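Local coordinates for protein chloride intracellular channel exc-4 (Caenorhabditis elegans, PDB 2YV9) that may insert into membranes to form chloride channels and is required to regulate lumen size as the excretory canal grows, at the interface of chains A and B. Sequence-based numbering; all coordinates share one arbitrary frame. Chains: chain A/B, Chloride intracellular channel exc-4.

Contact 1: the interface of chains A and B. Residues chain A 39, 42-43, 94, 194; chain B 92-93, 95.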
loop_
_atom_site.group_PDB
_atom_site.type_symbol
_atom_site.label_atom_id
_atom_site.label_comp_id
_atom_site.label_asym_id
_atom_site.label_seq_id
_atom_site.Cartn_x
_atom_site.Cartn_y
_atom_site.Cartn_z
ATOM N N PHE A 39 -3.018 -6.687 5.149
ATOM C CA PHE A 39 -3.688 -5.793 4.161
ATOM C C PHE A 39 -4.444 -6.628 3.129
ATOM O O PHE A 39 -5.515 -6.265 2.704
ATOM C CB PHE A 39 -2.673 -4.842 3.581
ATOM C CG PHE A 39 -1.992 -4.079 4.637
ATOM C CD1 PHE A 39 -2.690 -3.116 5.350
ATOM C CD2 PHE A 39 -0.742 -4.429 5.072
ATOM C CE1 PHE A 39 -2.067 -2.412 6.399
ATOM C CE2 PHE A 39 -0.155 -3.741 6.136
ATOM C CZ PHE A 39 -0.816 -2.733 6.772
ATOM N N GLU A 42 -7.633 -7.714 4.947
ATOM C CA GLU A 42 -8.533 -6.553 5.061
ATOM C C GLU A 42 -9.350 -6.402 3.753
ATOM O O GLU A 42 -10.573 -6.348 3.793
ATOM C CB GLU A 42 -7.707 -5.293 5.279
ATOM C CG GLU A 42 -8.500 -3.996 5.343
ATOM C CD GLU A 42 -7.675 -2.771 5.695
ATOM O OE1 GLU A 42 -6.425 -2.860 5.792
ATOM O OE2 GLU A 42 -8.287 -1.689 5.824
ATOM N N PHE A 43 -8.692 -6.283 2.600
ATOM C CA PHE A 43 -9.423 -6.057 1.367
ATOM C C PHE A 43 -10.226 -7.265 0.928
ATOM O O PHE A 43 -11.322 -7.119 0.337
ATOM C CB PHE A 43 -8.550 -5.532 0.238
ATOM C CG PHE A 43 -7.951 -4.218 0.553
ATOM C CD1 PHE A 43 -8.753 -3.164 0.946
ATOM C CD2 PHE A 43 -6.595 -4.019 0.515
ATOM C CE1 PHE A 43 -8.202 -1.950 1.275
ATOM C CE2 PHE A 43 -6.057 -2.784 0.831
ATOM C CZ PHE A 43 -6.836 -1.772 1.219
ATOM N N ASN A 94 -2.689 0.763 -1.970
ATOM C CA ASN A 94 -3.810 0.485 -1.032
ATOM C C ASN A 94 -4.838 1.606 -1.021
ATOM O O ASN A 94 -6.062 1.362 -0.770
ATOM C CB ASN A 94 -3.284 0.132 0.381
ATOM C CG ASN A 94 -2.612 -1.247 0.432
ATOM O OD1 ASN A 94 -2.493 -1.923 -0.596
ATOM N ND2 ASN A 94 -2.251 -1.694 1.625
ATOM N N GLU A 194 -9.827 -4.835 9.736
ATOM C CA GLU A 194 -8.488 -4.601 10.287
ATOM C C GLU A 194 -8.284 -5.285 11.650
ATOM O O GLU A 194 -7.278 -5.963 11.894
ATOM C CB GLU A 194 -8.238 -3.111 10.409
ATOM C CG GLU A 194 -8.282 -2.463 9.023
ATOM C CD GLU A 194 -8.466 -0.959 9.038
ATOM O OE1 GLU A 194 -8.521 -0.359 10.137
ATOM O OE2 GLU A 194 -8.487 -0.382 7.915
ATOM N N THR B 92 3.145 2.521 8.150
ATOM C CA THR B 92 3.686 1.667 7.102
ATOM C C THR B 92 2.803 1.615 5.843
ATOM O O THR B 92 3.261 1.237 4.764
ATOM C CB THR B 92 3.954 0.227 7.560
ATOM O OG1 THR B 92 2.713 -0.466 7.767
ATOM C CG2 THR B 92 4.842 0.223 8.801
ATOM N N ASP B 93 1.542 2.009 5.972
ATOM C CA ASP B 93 0.604 1.874 4.877
ATOM C C ASP B 93 0.427 3.248 4.249
ATOM O O ASP B 93 0.381 4.277 4.957
ATOM C CB ASP B 93 -0.725 1.352 5.418
ATOM C CG ASP B 93 -1.778 1.131 4.334
ATOM O OD1 ASP B 93 -2.076 -0.049 4.030
ATOM O OD2 ASP B 93 -2.302 2.142 3.798
ATOM N N ARG B 95 -2.023 4.663 3.024
ATOM C CA ARG B 95 -3.205 5.360 3.491
ATOM C C ARG B 95 -2.871 6.130 4.772
ATOM O O ARG B 95 -3.340 7.251 4.955
ATOM C CB ARG B 95 -4.374 4.381 3.759
ATOM C CG ARG B 95 -4.957 3.794 2.521
ATOM C CD ARG B 95 -5.881 2.627 2.840
ATOM N NE ARG B 95 -5.156 1.497 3.408
ATOM C CZ ARG B 95 -5.724 0.464 4.019
ATOM N NH1 ARG B 95 -7.064 0.375 4.116
ATOM N NH2 ARG B 95 -4.975 -0.500 4.526
#
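B:Arg95 meets A:Glu42 end-on, and this paired grip is the tight part of the contact. B:Arg95 NH2 reaches the carboxylate oxygen OE1 of A:Glu42 at 3.0 Å, and B:Arg95 NH1 reaches A:Glu42 OE2 at 2.9 Å, the salt-bridge pair. Both acceptors lie nearly in the guanidinium plane, but the carboxylate is turned 41° from it, and each oxygen is met from above its own plane. CZ of the A:Phe43 ring rests on one guanidinium face near the rim, 3.8 Å from B:Arg95 CZ, while A:Phe39 CD1 lies at the edge. A:Phe39 CE1 lies 3.3 Å from B:Asp93 OD1, the ring turned 45° from the carboxylate. Within chain B, NE and NH2 of B:Arg95 hold B:Asp93 side-on, fixing the guanidinium's rotation. With CG anti to the backbone N (chi1 -178°), B:Asp93 reaches out to A:Asn94, its OD1 2.9 Å from A:Asn94 ND2; this donor and B:Arg95 NH2 arrive from opposite carboxylate faces. The margin is looser: A:Glu194 OE2 stands 4.1 Å from B:Arg95 NH1, where it may add favourable charge without bonding. The patch joins helix 38-52, part of the predicted membrane-crossing region, to a second copy; as the protein is a monomer, this pairing may belong to the crystal.

Contact 2: the interface of chains A and B. Residues chain A 135, 139, 251-252; chain B 72-73.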
loop_
_atom_site.group_PDB
_atom_site.type_symbol
_atom_site.label_atom_id
_atom_site.label_comp_id
_atom_site.label_asym_id
_atom_site.label_seq_id
_atom_site.Cartn_x
_atom_site.Cartn_y
_atom_site.Cartn_z
ATOM N N ARG A 135 8.873 -8.776 19.209
ATOM C CA ARG A 135 10.296 -8.569 18.987
ATOM C C ARG A 135 11.086 -8.701 20.319
ATOM O O ARG A 135 12.150 -9.355 20.368
ATOM C CB ARG A 135 10.540 -7.208 18.358
ATOM C CG ARG A 135 12.017 -6.796 18.260
ATOM C CD ARG A 135 12.730 -7.693 17.237
ATOM N NE ARG A 135 14.099 -7.277 16.911
ATOM C CZ ARG A 135 14.401 -6.223 16.156
ATOM N NH1 ARG A 135 13.467 -5.416 15.706
ATOM N NH2 ARG A 135 15.676 -5.935 15.899
ATOM N N GLU A 139 13.859 -11.790 20.983
ATOM C CA GLU A 139 15.278 -11.464 21.228
ATOM C C GLU A 139 15.716 -11.947 22.629
ATOM O O GLU A 139 16.867 -12.387 22.849
ATOM C CB GLU A 139 15.526 -9.965 21.084
ATOM C CG GLU A 139 15.186 -9.406 19.712
ATOM C CD GLU A 139 16.227 -9.663 18.604
ATOM O OE1 GLU A 139 17.260 -10.344 18.835
ATOM O OE2 GLU A 139 16.009 -9.125 17.487
ATOM N N GLN A 251 9.947 -13.206 8.933
ATOM C CA GLN A 251 10.417 -11.822 9.155
ATOM C C GLN A 251 11.216 -11.617 10.479
ATOM O O GLN A 251 12.113 -10.780 10.513
ATOM C CB GLN A 251 9.246 -10.818 9.117
ATOM C CG GLN A 251 8.318 -10.885 7.870
ATOM C CD GLN A 251 8.962 -10.440 6.548
ATOM O OE1 GLN A 251 9.948 -9.695 6.520
ATOM N NE2 GLN A 251 8.368 -10.882 5.438
ATOM N N MET A 252 10.827 -12.334 11.544
ATOM C CA MET A 252 11.543 -12.347 12.840
ATOM C C MET A 252 12.795 -13.283 12.729
ATOM O O MET A 252 13.434 -13.582 13.744
ATOM C CB MET A 252 10.600 -12.808 14.018
ATOM C CG MET A 252 9.587 -11.743 14.745
ATOM S SD MET A 252 10.524 -10.400 15.540
ATOM C CE MET A 252 12.081 -11.175 15.957
ATOM N N LYS B 72 13.085 -7.336 9.912
ATOM C CA LYS B 72 12.730 -7.627 11.300
ATOM C C LYS B 72 12.068 -6.401 11.943
ATOM O O LYS B 72 11.121 -6.526 12.728
ATOM C CB LYS B 72 13.981 -8.079 12.088
ATOM C CG LYS B 72 13.679 -8.701 13.436
ATOM C CD LYS B 72 14.836 -9.577 13.958
ATOM C CE LYS B 72 16.161 -8.852 13.881
ATOM N NZ LYS B 72 17.157 -9.367 14.883
ATOM N N ASN B 73 12.566 -5.217 11.579
ATOM C CA ASN B 73 12.048 -3.950 12.122
ATOM C C ASN B 73 10.651 -3.576 11.633
ATOM O O ASN B 73 9.914 -2.926 12.368
ATOM C CB ASN B 73 13.000 -2.793 11.830
ATOM C CG ASN B 73 14.281 -2.852 12.655
ATOM O OD1 ASN B 73 14.251 -3.047 13.873
ATOM N ND2 ASN B 73 15.412 -2.647 11.997
HETATM O O HOH W 1 10.580 -5.678 15.092
#
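B:Lys72 lays its aliphatic chain across A:Arg135 at about a right angle, and these two residues bury the most surface here, 86 and 59 Å². The methylene CG of B:Lys72 sits over the centre of the guanidinium face, 3.7 Å from A:Arg135 CZ. From there the lysine chain runs on to its amine, and B:Lys72 NZ bonds the carboxylate oxygen OE2 of A:Glu139 at 2.9 Å on the syn lone pair. The anti lone pair of A:Glu139 OE2 takes NE of A:Arg135 at 2.7 Å, so one atom is gripped by two cationic groups, one from each chain, which would probably favour its charged form. A bend at chi2 (69°) in A:Arg135 helps bring its guanidinium to this position. At the other end A:Arg135 NH1 donates to the amide oxygen OD1 of B:Asn73 over 3.1 Å, nearly straight (177° at H), although the donor stands above the carbonyl plane. Water 1 links the same NH1 to the backbone O of B:Lys72. The methyl CE of A:Met252 crosses the same lysine stem at about a right angle, on an adjacent side, 3.8 Å from B:Lys72 CD. A leucine in place of A:Arg135 would probably leave B:Asn73 OD1 without this donor and A:Glu139 freer to turn. The site clasps helix 68-74 of one copy against helix 117-140 of the other, a pairing that may arise from crystal contacts.

Contact 3: the interface of chains A and B. Residues chain A 131, 134, 248, 252; chain B 75.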
loop_
_atom_site.group_PDB
_atom_site.type_symbol
_atom_site.label_atom_id
_atom_site.label_comp_id
_atom_site.label_asym_id
_atom_site.label_seq_id
_atom_site.Cartn_x
_atom_site.Cartn_y
_atom_site.Cartn_z
ATOM N N LYS A 131 3.568 -6.006 18.389
ATOM C CA LYS A 131 4.840 -6.106 17.619
ATOM C C LYS A 131 6.041 -5.880 18.543
ATOM O O LYS A 131 7.095 -6.583 18.449
ATOM C CB LYS A 131 4.813 -5.086 16.494
ATOM C CG LYS A 131 3.869 -5.521 15.336
ATOM C CD LYS A 131 3.996 -4.569 14.152
ATOM C CE LYS A 131 3.372 -3.209 14.436
ATOM N NZ LYS A 131 3.488 -2.284 13.234
ATOM N N LEU A 134 6.443 -9.038 20.635
ATOM C CA LEU A 134 6.941 -10.114 19.763
ATOM C C LEU A 134 8.434 -9.961 19.598
ATOM O O LEU A 134 9.202 -10.917 19.800
ATOM C CB LEU A 134 6.194 -10.123 18.448
ATOM C CG LEU A 134 6.745 -11.013 17.347
ATOM C CD1 LEU A 134 6.619 -12.495 17.700
ATOM C CD2 LEU A 134 6.018 -10.615 16.054
ATOM N N TYR A 248 5.336 -14.608 10.568
ATOM C CA TYR A 248 6.070 -13.852 11.582
ATOM C C TYR A 248 7.455 -14.494 11.714
ATOM O O TYR A 248 8.424 -13.782 11.878
ATOM C CB TYR A 248 5.356 -13.793 12.906
ATOM C CG TYR A 248 4.136 -12.905 12.836
ATOM C CD1 TYR A 248 4.241 -11.545 13.020
ATOM C CD2 TYR A 248 2.916 -13.438 12.491
ATOM C CE1 TYR A 248 3.124 -10.738 12.916
ATOM C CE2 TYR A 248 1.796 -12.673 12.392
ATOM C CZ TYR A 248 1.913 -11.294 12.604
ATOM O OH TYR A 248 0.782 -10.508 12.444
ATOM N N MET A 252 10.827 -12.334 11.544
ATOM C CA MET A 252 11.543 -12.347 12.840
ATOM C C MET A 252 12.795 -13.283 12.729
ATOM O O MET A 252 13.434 -13.582 13.744
ATOM C CB MET A 252 10.600 -12.808 14.018
ATOM C CG MET A 252 9.587 -11.743 14.745
ATOM S SD MET A 252 10.524 -10.400 15.540
ATOM C CE MET A 252 12.081 -11.175 15.957
ATOM N N LEU B 75 8.571 -6.039 9.773
ATOM C CA LEU B 75 7.807 -7.242 9.564
ATOM C C LEU B 75 7.254 -7.357 8.147
ATOM O O LEU B 75 6.083 -7.697 7.950
ATOM C CB LEU B 75 6.679 -7.327 10.623
ATOM C CG LEU B 75 7.221 -7.472 12.051
ATOM C CD1 LEU B 75 6.144 -7.608 13.129
ATOM C CD2 LEU B 75 8.119 -8.696 12.100
#
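In this CLIC protein of GST fold, the residue just past helix 68-74 of one copy, B:Leu75, packs against side chains of helix 117-140 and of the end of helix 241-251 of the other. B:Leu75 buries 77 Å², more than any other residue of the patch. Its branch CD1 does most of the touching: B:Leu75 CD1 lies 3.8 Å from CG of A:Lys131, with the next lysine methylene, CD, at 3.9 Å. The side chains slide past each other in opposite directions, and CG and CD, not the amine, make the contact. A bend at chi3 (-72°) of A:Lys131 carries NZ onward, away from the methyl. On the same helix, one turn on, A:Leu134 crosses B:Leu75 obliquely and brings its CD2 to 4.2 Å from B:Leu75 CD1. CE1 of A:Tyr248 stands farther off, 4.4 Å from B:Leu75 CD1, a looser boundary than the lysine stem. The second branch, B:Leu75 CD2, points toward A:Met252, whose methylene CG is 4.3 Å away. B:Leu75 has positive backbone angles, a left-handed backbone conformation just after the helix, and its CG lies anti to the carbonyl carbon (chi1 -65°), which directs both methyls toward chain A.

Contacts 2 and 3 are neighbouring parts of one patch: their C-alpha centres are about 5 Å apart, they share A:Met252, and both draw on helix 117-140 and the end of helix 241-251 of chain A. In chain B, contact 2 takes the last turn of helix 68-74 and contact 3 the residue just after it. Contact 1 stands apart, its C-alpha centre about 20 Å from that of contact 2 and about 17 Å from that of contact 3. The interface is two-fold symmetric, so each contact recurs with the chains exchanged. Such separated anchor points would probably limit rocking of the pair, if it forms outside the crystal.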